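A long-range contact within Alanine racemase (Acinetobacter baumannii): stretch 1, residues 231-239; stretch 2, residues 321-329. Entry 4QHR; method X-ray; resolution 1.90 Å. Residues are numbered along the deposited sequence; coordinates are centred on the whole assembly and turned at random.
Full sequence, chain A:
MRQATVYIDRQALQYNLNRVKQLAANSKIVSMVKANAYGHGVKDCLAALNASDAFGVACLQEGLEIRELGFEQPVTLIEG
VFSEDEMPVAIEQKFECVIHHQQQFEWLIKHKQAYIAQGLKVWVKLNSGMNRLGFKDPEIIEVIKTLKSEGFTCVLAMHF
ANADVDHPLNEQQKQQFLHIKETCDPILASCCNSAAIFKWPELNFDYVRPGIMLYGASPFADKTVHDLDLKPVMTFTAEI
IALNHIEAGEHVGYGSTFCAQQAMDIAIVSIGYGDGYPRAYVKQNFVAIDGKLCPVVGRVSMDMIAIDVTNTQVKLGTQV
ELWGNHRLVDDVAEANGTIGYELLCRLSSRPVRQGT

Stretch 1, residues 231-239: KPVMTFTAE
Stretch 2 (321-329) ELWGNHRLV

A beta bulge lets two antiparallel segments stay paired while one turns a corner, and alanine racemase offers a compact example. Residues 234-239 form an extended strand; Glu-321 to Trp-323 pair antiparallel with it, and the chain then leaves as a loop. Together the two stretches bury 586 Å².

Glu-321 (phi/psi -95/121) opens the second stretch opposite Thr-237 as a non-hydrogen-bonded pair, CA to CA 4.6 Å, with both side chains on one face of the sheet. Its extended side chain (chi1 t, chi2 t) serves its own stretch: Glu-321 OE1 accepts from His-326 ND1 at 2.6 Å, while Glu-321 OE2 accepts from His-326 N at 2.8 Å and from Arg-327 N at 2.9 Å, tying down the following turn.

At Leu-322 the chain turns, phi/psi -86/-40, and the register slips by one residue. The carbonyl of Phe-236 spans the bulge: Leu-322 N donates to Phe-236 O at 2.7 Å, and Trp-323 N adds a weak bond to the same Phe-236 O at 3.4 Å. The Leu-322 side chain (chi1 m, chi2 t) points toward the strand and sets CD1 over one face of the Phe-236 ring, 3.9 Å from its centroid; the same CD1 lies 4.3 Å from Ala-238 CB.

Trp-323 (-159/161) restores extended geometry and pairs with Phe-236, CA to CA 5.3 Å, their side chains sharing the sheet face opposite the one that carries Glu-321 and Thr-237. Phe-236 N donates to Trp-323 O at 2.7 Å, nearly linearly. With chi1 p and chi2 78°, the indole lies against Phe-236 (chi1 t, chi2 26°), whose edge meets the tryptophan face: six-membered ring centroids are 4.8 Å apart and planes inclined at 59°. At the indole edge, Trp-323 NE1 makes a weak hydrogen bond to Met-234 SD at 3.5 Å; that methionine is t, t, m.

Gly-324 adopts phi/psi 162/-134 and brings its CA 4.0 Å from Thr-235 CA. An ideal CB here would lie 2.6 Å from Thr-235 CG2, a clash, so the lack of a side chain permits the close approach. Gly-324 CA also makes a CA-H...O contact with Met-234 O at 3.4 Å, and Gly-324 N donates to Arg-327 O at 2.8 Å.

Asn-325 (-80/-18, chi1 m, chi2 107°) places ND2 3.5 Å from Pro-232 CD. Water extends this junction: one molecule donates to Pro-232 O at 3.0 Å and accepts from Asn-325 ND2 at 2.7 Å.

Beyond His-326 and Arg-327, Leu-328 (m, t) stands at the N-cap position, right before the helix, and brings CD2 to within 4.1 Å of Pro-232 CG, before Val-329 begins the helix.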

# COMPACT_ATOMS: atom_id res chain seq x y z
N LYS A 231 16.49 16.53 -3.16
CA LYS A 231 15.98 16.12 -4.46
C LYS A 231 15.04 14.90 -4.37
O LYS A 231 15.48 13.82 -3.97
CB LYS A 231 17.16 15.78 -5.36
CG LYS A 231 17.84 17.05 -5.81
CD LYS A 231 19.01 16.78 -6.69
CE LYS A 231 19.63 18.15 -6.99
NZ LYS A 231 20.72 17.81 -7.92
N PRO A 232 13.76 15.07 -4.77
CA PRO A 232 12.86 13.89 -4.76
C PRO A 232 13.49 12.72 -5.50
O PRO A 232 13.99 12.88 -6.64
CB PRO A 232 11.61 14.41 -5.47
CG PRO A 232 11.60 15.87 -5.19
CD PRO A 232 13.04 16.31 -5.11
N VAL A 233 13.44 11.55 -4.90
CA VAL A 233 14.04 10.38 -5.51
C VAL A 233 13.01 9.61 -6.37
O VAL A 233 13.30 9.14 -7.49
CB VAL A 233 14.64 9.50 -4.42
CG1 VAL A 233 15.08 8.13 -4.96
CG2 VAL A 233 15.79 10.19 -3.73
N MET A 234 11.80 9.44 -5.84
CA MET A 234 10.77 8.68 -6.50
C MET A 234 9.86 9.56 -7.36
O MET A 234 9.31 10.55 -6.86
CB MET A 234 9.87 7.95 -5.48
CG MET A 234 8.83 7.06 -6.12
SD MET A 234 7.62 6.22 -5.07
CE MET A 234 8.67 5.31 -3.92
N THR A 235 9.67 9.14 -8.61
CA THR A 235 8.55 9.61 -9.43
C THR A 235 7.57 8.47 -9.68
O THR A 235 7.96 7.36 -10.15
CB THR A 235 9.05 10.21 -10.74
OG1 THR A 235 10.04 11.17 -10.43
CG2 THR A 235 7.90 10.93 -11.45
N PHE A 236 6.29 8.72 -9.41
CA PHE A 236 5.23 7.69 -9.54
C PHE A 236 4.36 8.18 -10.70
O PHE A 236 3.73 9.25 -10.61
CB PHE A 236 4.48 7.60 -8.21
CG PHE A 236 3.40 6.51 -8.12
CD1 PHE A 236 3.42 5.33 -8.89
CD2 PHE A 236 2.39 6.66 -7.20
CE1 PHE A 236 2.41 4.37 -8.72
CE2 PHE A 236 1.39 5.73 -7.04
CZ PHE A 236 1.39 4.59 -7.81
N THR A 237 4.34 7.41 -11.80
CA THR A 237 3.55 7.76 -13.00
C THR A 237 2.52 6.73 -13.46
O THR A 237 2.55 5.57 -13.11
CB THR A 237 4.45 8.12 -14.20
OG1 THR A 237 5.04 6.94 -14.79
CG2 THR A 237 5.53 9.14 -13.77
N ALA A 238 1.57 7.22 -14.27
CA ALA A 238 0.63 6.38 -15.00
C ALA A 238 0.25 7.13 -16.31
O ALA A 238 0.88 8.11 -16.67
CB ALA A 238 -0.59 6.03 -14.13
N GLU A 239 -0.72 6.64 -17.05
CA GLU A 239 -1.11 7.25 -18.32
C GLU A 239 -2.61 7.41 -18.43
O GLU A 239 -3.42 6.71 -17.78
CB GLU A 239 -0.57 6.41 -19.52
CG GLU A 239 0.90 6.67 -19.82
CD GLU A 239 1.39 5.84 -20.98
OE1 GLU A 239 0.53 5.26 -21.71
OE2 GLU A 239 2.62 5.78 -21.15
N GLU A 321 1.89 12.39 -13.75
CA GLU A 321 2.71 12.25 -12.57
C GLU A 321 1.86 12.31 -11.31
O GLU A 321 1.18 13.32 -11.04
CB GLU A 321 3.78 13.34 -12.53
CG GLU A 321 4.63 13.32 -11.25
CD GLU A 321 5.69 14.42 -11.26
OE1 GLU A 321 6.23 14.67 -12.37
OE2 GLU A 321 5.94 15.06 -10.22
N LEU A 322 1.90 11.24 -10.51
CA LEU A 322 1.14 11.20 -9.27
C LEU A 322 1.94 11.83 -8.16
O LEU A 322 1.41 12.59 -7.35
CB LEU A 322 0.74 9.79 -8.96
CG LEU A 322 -0.00 9.27 -10.19
CD1 LEU A 322 0.20 7.80 -10.28
CD2 LEU A 322 -1.45 9.74 -10.19
N TRP A 323 3.23 11.58 -8.12
CA TRP A 323 4.12 12.42 -7.39
C TRP A 323 5.51 12.25 -7.91
O TRP A 323 5.80 11.26 -8.62
CB TRP A 323 4.05 12.14 -5.89
CG TRP A 323 4.34 10.74 -5.41
CD1 TRP A 323 5.59 10.16 -5.26
CD2 TRP A 323 3.41 9.82 -4.88
NE1 TRP A 323 5.45 8.90 -4.71
CE2 TRP A 323 4.12 8.68 -4.48
CE3 TRP A 323 2.02 9.83 -4.74
CZ2 TRP A 323 3.49 7.56 -3.93
CZ3 TRP A 323 1.40 8.71 -4.19
CH2 TRP A 323 2.15 7.60 -3.78
N GLY A 324 6.36 13.23 -7.62
CA GLY A 324 7.74 13.25 -8.11
C GLY A 324 8.31 14.67 -8.00
O GLY A 324 8.17 15.31 -6.98
N ASN A 325 8.97 15.16 -9.03
CA ASN A 325 9.54 16.52 -8.94
C ASN A 325 8.53 17.67 -9.16
O ASN A 325 8.82 18.83 -8.80
CB ASN A 325 10.65 16.68 -9.95
CG ASN A 325 11.88 15.92 -9.58
OD1 ASN A 325 12.21 14.88 -10.19
ND2 ASN A 325 12.57 16.41 -8.59
N HIS A 326 7.37 17.37 -9.76
CA HIS A 326 6.39 18.41 -10.11
C HIS A 326 5.21 18.39 -9.19
O HIS A 326 4.75 19.47 -8.83
CB HIS A 326 5.97 18.26 -11.56
CG HIS A 326 7.14 18.11 -12.46
ND1 HIS A 326 7.56 16.88 -12.91
CD2 HIS A 326 8.06 19.00 -12.89
CE1 HIS A 326 8.65 17.03 -13.65
NE2 HIS A 326 8.99 18.31 -13.63
N ARG A 327 4.69 17.23 -8.83
CA ARG A 327 3.72 17.15 -7.72
C ARG A 327 4.43 16.47 -6.54
O ARG A 327 4.80 15.29 -6.61
CB ARG A 327 2.50 16.34 -8.14
CG ARG A 327 1.38 16.17 -7.12
CD ARG A 327 0.82 17.50 -6.64
NE ARG A 327 -0.27 17.29 -5.67
CZ ARG A 327 -0.77 18.21 -4.88
NH1 ARG A 327 -0.31 19.47 -4.94
NH2 ARG A 327 -1.73 17.88 -4.01
N LEU A 328 4.64 17.22 -5.47
CA LEU A 328 5.50 16.74 -4.37
C LEU A 328 4.74 15.73 -3.52
O LEU A 328 3.59 15.99 -3.13
CB LEU A 328 6.04 17.88 -3.52
CG LEU A 328 6.90 18.87 -4.29
CD1 LEU A 328 7.10 20.10 -3.43
CD2 LEU A 328 8.25 18.25 -4.68
N VAL A 329 5.40 14.59 -3.25
CA VAL A 329 4.78 13.52 -2.46
C VAL A 329 4.22 14.03 -1.13
O VAL A 329 3.16 13.57 -0.74
CB VAL A 329 5.71 12.32 -2.24
CG1 VAL A 329 6.82 12.68 -1.25
CG2 VAL A 329 4.94 11.11 -1.75
O HOH W 1 14.95 15.23 -8.19
O HOH W 2 13.62 12.60 -9.28
O HOH W 3 9.58 13.71 -11.47